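Local coordinates for uncharacterized protein (Planctomyces limnophilus, PDB 4H7L) that is of unknown function but folds as a cupin barrel that binds a copper(II) ion, at residues T60-D74 with R103-S117. Residues are numbered along the deposited sequence; the frame is centred on the assembly and turned at random.
Sequences THYHREHQEIYVVLD and RHRIVGEATIINIVS. With CU (copper (II) ion), chain D.
The guanidinium of Arg-103 lies flat on one face of the Tyr-62 ring, planes 13° apart and CZ of Arg-103 3.7 Å from the ring centroid, a cation-pi stack; a bend at chi2 turns the arginine chain over the ring. The Tyr-70 ring carries Ile-112 CD1 over one face, a CH-pi contact, and Asn-114 OD1 at its edge, 3.2 Å from Tyr-70 CE1. His-104 meets His-63 CD2 at its ring edge and crosses the His-61 ring at 63°, because both NE2 atoms, like that of His-63, point at one copper ion; ND1 of His-63 donates to Asp-124 O and ND1 of His-104 to Val-102 O, turning each NE2 metalward. Glu-68 completes these protein ligands, its OE2 2.2 Å from the metal. Its carboxylate is gripped from above its plane: Asn-114 ND2 donates an almost straight bond to Glu-68 OE1 (3.1 Å, 175°), and Tyr-70 OH donates to Glu-68 OE2. Antiparallel pairing of 67-72 with 110-117 sets Glu-68, Tyr-70 and Asn-114 on one sheet face, while Ile-69 and Ile-115 occupy the other, toward the second subunit. A classic bulge at Leu-73 and Asp-74 shifts the register by one, after which Asp-74 pairs with Thr-111. An alanine in place of Tyr-62 would remove the ring under Arg-103, whose guanidinium, though still paired with Asp-128, would probably turn more freely. In this classic three-histidine, one-glutamate cupin site, second-shell bonds probably fix the carboxylate's rotation, holding OE2 on the copper.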
loop_
_atom_site.group_PDB
_atom_site.type_symbol
_atom_site.label_atom_id
_atom_site.label_comp_id
_atom_site.label_asym_id
_atom_site.label_seq_id
_atom_site.Cartn_x
_atom_site.Cartn_y
_atom_site.Cartn_z
ATOM N N THR B 60 16.128 8.852 -13.011
ATOM C CA THR B 60 14.772 8.592 -13.460
ATOM C C THR B 60 14.744 7.205 -14.083
ATOM O O THR B 60 15.630 6.853 -14.864
ATOM C CB THR B 60 14.321 9.619 -14.506
ATOM O OG1 THR B 60 14.255 10.914 -13.900
ATOM C CG2 THR B 60 12.954 9.252 -15.066
ATOM N N HIS B 61 13.734 6.416 -13.734
ATOM C CA HIS B 61 13.633 5.047 -14.218
ATOM C C HIS B 61 12.184 4.702 -14.538
ATOM O O HIS B 61 11.269 5.476 -14.256
ATOM C CB HIS B 61 14.178 4.068 -13.172
ATOM C CG HIS B 61 13.290 3.904 -11.975
ATOM N ND1 HIS B 61 13.393 4.702 -10.856
ATOM C CD2 HIS B 61 12.280 3.035 -11.726
ATOM C CE1 HIS B 61 12.485 4.331 -9.969
ATOM N NE2 HIS B 61 11.796 3.323 -10.473
ATOM N N TYR B 62 11.978 3.537 -15.134
ATOM C CA TYR B 62 10.631 3.052 -15.379
ATOM C C TYR B 62 10.584 1.529 -15.413
ATOM O O TYR B 62 11.614 0.855 -15.431
ATOM C CB TYR B 62 10.068 3.637 -16.676
ATOM C CG TYR B 62 10.750 3.161 -17.938
ATOM C CD1 TYR B 62 11.949 3.724 -18.359
ATOM C CD2 TYR B 62 10.180 2.166 -18.724
ATOM C CE1 TYR B 62 12.568 3.298 -19.521
ATOM C CE2 TYR B 62 10.792 1.734 -19.886
ATOM C CZ TYR B 62 11.982 2.304 -20.283
ATOM O OH TYR B 62 12.598 1.872 -21.439
ATOM N N HIS B 63 9.370 0.998 -15.419
ATOM C CA HIS B 63 9.157 -0.434 -15.358
ATOM C C HIS B 63 8.301 -0.842 -16.542
ATOM O O HIS B 63 7.359 -0.139 -16.907
ATOM C CB HIS B 63 8.468 -0.800 -14.041
ATOM C CG HIS B 63 9.143 -0.233 -12.829
ATOM N ND1 HIS B 63 10.398 -0.630 -12.419
ATOM C CD2 HIS B 63 8.734 0.697 -11.935
ATOM C CE1 HIS B 63 10.736 0.038 -11.329
ATOM N NE2 HIS B 63 9.743 0.850 -11.014
ATOM N N ARG B 64 8.633 -1.974 -17.149
ATOM C CA ARG B 64 7.936 -2.427 -18.346
ATOM C C ARG B 64 6.820 -3.414 -18.037
ATOM O O ARG B 64 5.945 -3.638 -18.871
ATOM C CB ARG B 64 8.931 -3.069 -19.318
ATOM C CG ARG B 64 9.971 -2.106 -19.836
ATOM C CD ARG B 64 10.815 -2.709 -20.946
ATOM N NE ARG B 64 11.698 -1.699 -21.522
ATOM C CZ ARG B 64 12.349 -1.822 -22.674
ATOM N NH1 ARG B 64 12.230 -2.917 -23.411
ATOM N NH2 ARG B 64 13.115 -0.831 -23.095
ATOM N N GLU B 65 6.851 -3.998 -16.842
ATOM C CA GLU B 65 5.952 -5.097 -16.503
ATOM C C GLU B 65 5.287 -4.927 -15.136
ATOM O O GLU B 65 4.488 -5.766 -14.719
ATOM C CB GLU B 65 6.737 -6.409 -16.508
ATOM C CG GLU B 65 7.487 -6.695 -17.803
ATOM C CD GLU B 65 6.656 -7.480 -18.796
ATOM O OE1 GLU B 65 6.832 -8.716 -18.869
ATOM O OE2 GLU B 65 5.827 -6.865 -19.503
ATOM N N HIS B 66 5.618 -3.845 -14.440
ATOM C CA HIS B 66 5.135 -3.631 -13.081
ATOM C C HIS B 66 4.543 -2.246 -12.925
ATOM O O HIS B 66 5.106 -1.262 -13.400
ATOM C CB HIS B 66 6.280 -3.786 -12.083
ATOM C CG HIS B 66 6.796 -5.182 -11.970
ATOM N ND1 HIS B 66 7.619 -5.751 -12.919
ATOM C CD2 HIS B 66 6.597 -6.131 -11.027
ATOM C CE1 HIS B 66 7.906 -6.988 -12.561
ATOM N NE2 HIS B 66 7.299 -7.245 -11.416
ATOM N N GLN B 67 3.411 -2.168 -12.246
ATOM C CA GLN B 67 2.846 -0.879 -11.894
ATOM C C GLN B 67 3.061 -0.676 -10.405
ATOM O O GLN B 67 2.982 -1.622 -9.624
ATOM C CB GLN B 67 1.364 -0.798 -12.273
ATOM C CG GLN B 67 0.411 -1.549 -11.363
ATOM C CD GLN B 67 -0.815 -0.730 -11.000
ATOM O OE1 GLN B 67 -1.943 -1.223 -11.060
ATOM N NE2 GLN B 67 -0.603 0.526 -10.609
ATOM N N GLU B 68 3.365 0.556 -10.023
ATOM C CA GLU B 68 3.663 0.870 -8.636
ATOM C C GLU B 68 2.667 1.887 -8.096
ATOM O O GLU B 68 2.151 2.717 -8.838
ATOM C CB GLU B 68 5.093 1.406 -8.513
ATOM C CG GLU B 68 6.166 0.401 -8.915
ATOM C CD GLU B 68 7.581 0.898 -8.646
ATOM O OE1 GLU B 68 8.375 0.123 -8.069
ATOM O OE2 GLU B 68 7.909 2.051 -9.016
ATOM N N ILE B 69 2.382 1.796 -6.804
ATOM C CA ILE B 69 1.582 2.806 -6.134
ATOM C C ILE B 69 2.313 3.279 -4.894
ATOM O O ILE B 69 2.446 2.535 -3.924
ATOM C CB ILE B 69 0.199 2.282 -5.718
ATOM C CG1 ILE B 69 -0.587 1.815 -6.942
ATOM C CG2 ILE B 69 -0.570 3.373 -4.978
ATOM C CD1 ILE B 69 -1.940 1.229 -6.598
ATOM N N TYR B 70 2.794 4.515 -4.933
ATOM C CA TYR B 70 3.471 5.106 -3.789
ATOM C C TYR B 70 2.441 5.736 -2.863
ATOM O O TYR B 70 1.505 6.387 -3.318
ATOM C CB TYR B 70 4.457 6.187 -4.240
ATOM C CG TYR B 70 5.642 5.704 -5.055
ATOM C CD1 TYR B 70 5.784 4.371 -5.410
ATOM C CD2 TYR B 70 6.630 6.594 -5.458
ATOM C CE1 TYR B 70 6.873 3.941 -6.153
ATOM C CE2 TYR B 70 7.721 6.173 -6.196
ATOM C CZ TYR B 70 7.838 4.847 -6.541
ATOM O OH TYR B 70 8.925 4.426 -7.275
ATOM N N VAL B 71 2.607 5.532 -1.566
ATOM C CA VAL B 71 1.823 6.261 -0.576
ATOM C C VAL B 71 2.769 7.002 0.357
ATOM O O VAL B 71 3.479 6.380 1.147
ATOM C CB VAL B 71 0.945 5.320 0.267
ATOM C CG1 VAL B 71 0.126 6.122 1.265
ATOM C CG2 VAL B 71 0.039 4.490 -0.623
ATOM N N VAL B 72 2.774 8.329 0.274
ATOM C CA VAL B 72 3.685 9.134 1.086
ATOM C C VAL B 72 3.273 9.152 2.557
ATOM O O VAL B 72 2.146 9.513 2.887
ATOM C CB VAL B 72 3.754 10.584 0.587
ATOM C CG1 VAL B 72 4.685 11.401 1.473
ATOM C CG2 VAL B 72 4.213 10.629 -0.861
ATOM N N LEU B 73 4.194 8.769 3.437
ATOM C CA LEU B 73 3.940 8.790 4.873
ATOM C C LEU B 73 4.532 10.041 5.522
ATOM O O LEU B 73 3.934 10.626 6.425
ATOM C CB LEU B 73 4.497 7.528 5.536
ATOM C CG LEU B 73 3.893 6.209 5.039
ATOM C CD1 LEU B 73 4.290 5.061 5.951
ATOM C CD2 LEU B 73 2.379 6.296 4.925
ATOM N N ASP B 74 5.710 10.444 5.065
ATOM C CA ASP B 74 6.274 11.730 5.455
ATOM C C ASP B 74 7.211 12.217 4.361
ATOM O O ASP B 74 7.540 11.472 3.439
ATOM C CB ASP B 74 7.002 11.641 6.802
ATOM C CG ASP B 74 8.257 10.788 6.740
ATOM O OD1 ASP B 74 8.432 9.926 7.629
ATOM O OD2 ASP B 74 9.080 10.988 5.820
ATOM N N ARG B 103 7.991 7.165 -16.764
ATOM C CA ARG B 103 9.265 7.555 -16.165
ATOM C C ARG B 103 8.994 8.242 -14.836
ATOM O O ARG B 103 8.108 9.089 -14.743
ATOM C CB ARG B 103 10.037 8.501 -17.085
ATOM C CG ARG B 103 10.859 7.816 -18.167
ATOM C CD ARG B 103 10.003 7.028 -19.153
ATOM N NE ARG B 103 10.809 6.509 -20.257
ATOM C CZ ARG B 103 10.381 5.648 -21.179
ATOM N NH1 ARG B 103 9.142 5.173 -21.147
ATOM N NH2 ARG B 103 11.203 5.248 -22.136
ATOM N N HIS B 104 9.751 7.885 -13.806
ATOM C CA HIS B 104 9.487 8.428 -12.482
ATOM C C HIS B 104 10.699 8.412 -11.565
ATOM O O HIS B 104 11.620 7.612 -11.737
ATOM C CB HIS B 104 8.331 7.670 -11.810
ATOM C CG HIS B 104 8.616 6.220 -11.559
ATOM N ND1 HIS B 104 8.561 5.270 -12.555
ATOM C CD2 HIS B 104 8.948 5.557 -10.424
ATOM C CE1 HIS B 104 8.854 4.085 -12.049
ATOM N NE2 HIS B 104 9.096 4.231 -10.759
ATOM N N ARG B 105 10.681 9.317 -10.589
ATOM C CA ARG B 105 11.633 9.313 -9.487
ATOM C C ARG B 105 11.194 10.326 -8.443
ATOM O O ARG B 105 10.423 11.238 -8.741
ATOM C CB ARG B 105 13.036 9.665 -9.960
ATOM C CG ARG B 105 13.160 11.078 -10.478
ATOM C CD ARG B 105 14.587 11.567 -10.419
ATOM N NE ARG B 105 14.712 12.863 -11.071
ATOM C CZ ARG B 105 15.856 13.387 -11.492
ATOM N NH1 ARG B 105 16.995 12.726 -11.339
ATOM N NH2 ARG B 105 15.857 14.576 -12.078
ATOM N N ILE B 106 11.685 10.164 -7.221
ATOM C CA ILE B 106 11.417 11.120 -6.158
ATOM C C ILE B 106 12.621 12.036 -5.948
ATOM O O ILE B 106 13.767 11.635 -6.138
ATOM C CB ILE B 106 11.039 10.408 -4.850
ATOM C CG1 ILE B 106 9.609 9.880 -4.957
ATOM C CG2 ILE B 106 11.155 11.357 -3.666
ATOM C CD1 ILE B 106 9.159 9.061 -3.772
ATOM N N VAL B 107 12.340 13.275 -5.566
ATOM C CA VAL B 107 13.374 14.285 -5.382
ATOM C C VAL B 107 13.233 14.862 -3.984
ATOM O O VAL B 107 12.152 15.305 -3.600
ATOM C CB VAL B 107 13.236 15.402 -6.431
ATOM C CG1 VAL B 107 14.241 16.513 -6.176
ATOM C CG2 VAL B 107 13.409 14.828 -7.831
ATOM N N GLY B 108 14.323 14.847 -3.222
ATOM C CA GLY B 108 14.277 15.232 -1.823
ATOM C C GLY B 108 13.955 14.026 -0.963
ATOM O O GLY B 108 13.630 12.960 -1.485
ATOM N N GLU B 109 14.033 14.184 0.354
ATOM C CA GLU B 109 13.842 13.057 1.258
ATOM C C GLU B 109 12.364 12.747 1.474
ATOM O O GLU B 109 11.511 13.630 1.397
ATOM C CB GLU B 109 14.526 13.323 2.595
ATOM C CG GLU B 109 16.036 13.480 2.482
ATOM C CD GLU B 109 16.774 13.010 3.724
ATOM O OE1 GLU B 109 16.247 12.129 4.436
ATOM O OE2 GLU B 109 17.883 13.521 3.988
ATOM N N ALA B 110 12.070 11.480 1.748
ATOM C CA ALA B 110 10.694 11.037 1.935
ATOM C C ALA B 110 10.631 9.601 2.449
ATOM O O ALA B 110 11.586 8.837 2.320
ATOM C CB ALA B 110 9.925 11.154 0.627
ATOM N N THR B 111 9.494 9.247 3.040
ATOM C CA THR B 111 9.217 7.875 3.440
ATOM C C THR B 111 7.927 7.428 2.762
ATOM O O THR B 111 6.908 8.112 2.844
ATOM C CB THR B 111 9.042 7.750 4.961
ATOM O OG1 THR B 111 10.174 8.323 5.627
ATOM C CG2 THR B 111 8.895 6.288 5.362
ATOM N N ILE B 112 7.963 6.282 2.092
ATOM C CA ILE B 112 6.797 5.831 1.353
ATOM C C ILE B 112 6.496 4.354 1.555
ATOM O O ILE B 112 7.359 3.577 1.960
ATOM C CB ILE B 112 6.964 6.080 -0.156
ATOM C CG1 ILE B 112 8.094 5.219 -0.721
ATOM C CG2 ILE B 112 7.243 7.549 -0.422
ATOM C CD1 ILE B 112 7.887 4.835 -2.165
ATOM N N ILE B 113 5.245 3.991 1.294
ATOM C CA ILE B 113 4.866 2.605 1.095
ATOM C C ILE B 113 4.771 2.394 -0.405
ATOM O O ILE B 113 3.924 2.989 -1.059
ATOM C CB ILE B 113 3.484 2.285 1.686
ATOM C CG1 ILE B 113 3.449 2.548 3.193
ATOM C CG2 ILE B 113 3.109 0.840 1.384
ATOM C CD1 ILE B 113 4.265 1.585 4.000
ATOM N N ASN B 114 5.634 1.554 -0.956
ATOM C CA ASN B 114 5.568 1.259 -2.376
ATOM C C ASN B 114 4.866 -0.071 -2.612
ATOM O O ASN B 114 5.353 -1.126 -2.211
ATOM C CB ASN B 114 6.967 1.242 -2.992
ATOM C CG ASN B 114 6.939 1.002 -4.484
ATOM O OD1 ASN B 114 5.874 1.040 -5.108
ATOM N ND2 ASN B 114 8.108 0.755 -5.068
ATOM N N ILE B 115 3.709 -0.006 -3.257
ATOM C CA ILE B 115 2.924 -1.194 -3.562
ATOM C C ILE B 115 3.156 -1.580 -5.016
ATOM O O ILE B 115 2.857 -0.809 -5.924
ATOM C CB ILE B 115 1.431 -0.931 -3.321
ATOM C CG1 ILE B 115 1.198 -0.543 -1.859
ATOM C CG2 ILE B 115 0.609 -2.158 -3.664
ATOM C CD1 ILE B 115 -0.041 0.295 -1.639
ATOM N N VAL B 116 3.696 -2.777 -5.231
ATOM C CA VAL B 116 4.111 -3.203 -6.564
ATOM C C VAL B 116 3.320 -4.415 -7.047
ATOM O O VAL B 116 3.175 -5.398 -6.318
ATOM C CB VAL B 116 5.603 -3.576 -6.569
ATOM C CG1 VAL B 116 6.059 -3.934 -7.976
ATOM C CG2 VAL B 116 6.440 -2.441 -6.001
ATOM N N SER B 117 2.823 -4.355 -8.280
ATOM C CA SER B 117 2.086 -5.479 -8.856
ATOM C C SER B 117 2.486 -5.726 -10.319
ATOM O O SER B 117 2.601 -4.789 -11.101
ATOM C CB SER B 117 0.584 -5.228 -8.777
ATOM O OG SER B 117 0.143 -4.532 -9.924
HETATM CU CU CU D . 9.958 2.470 -9.661
#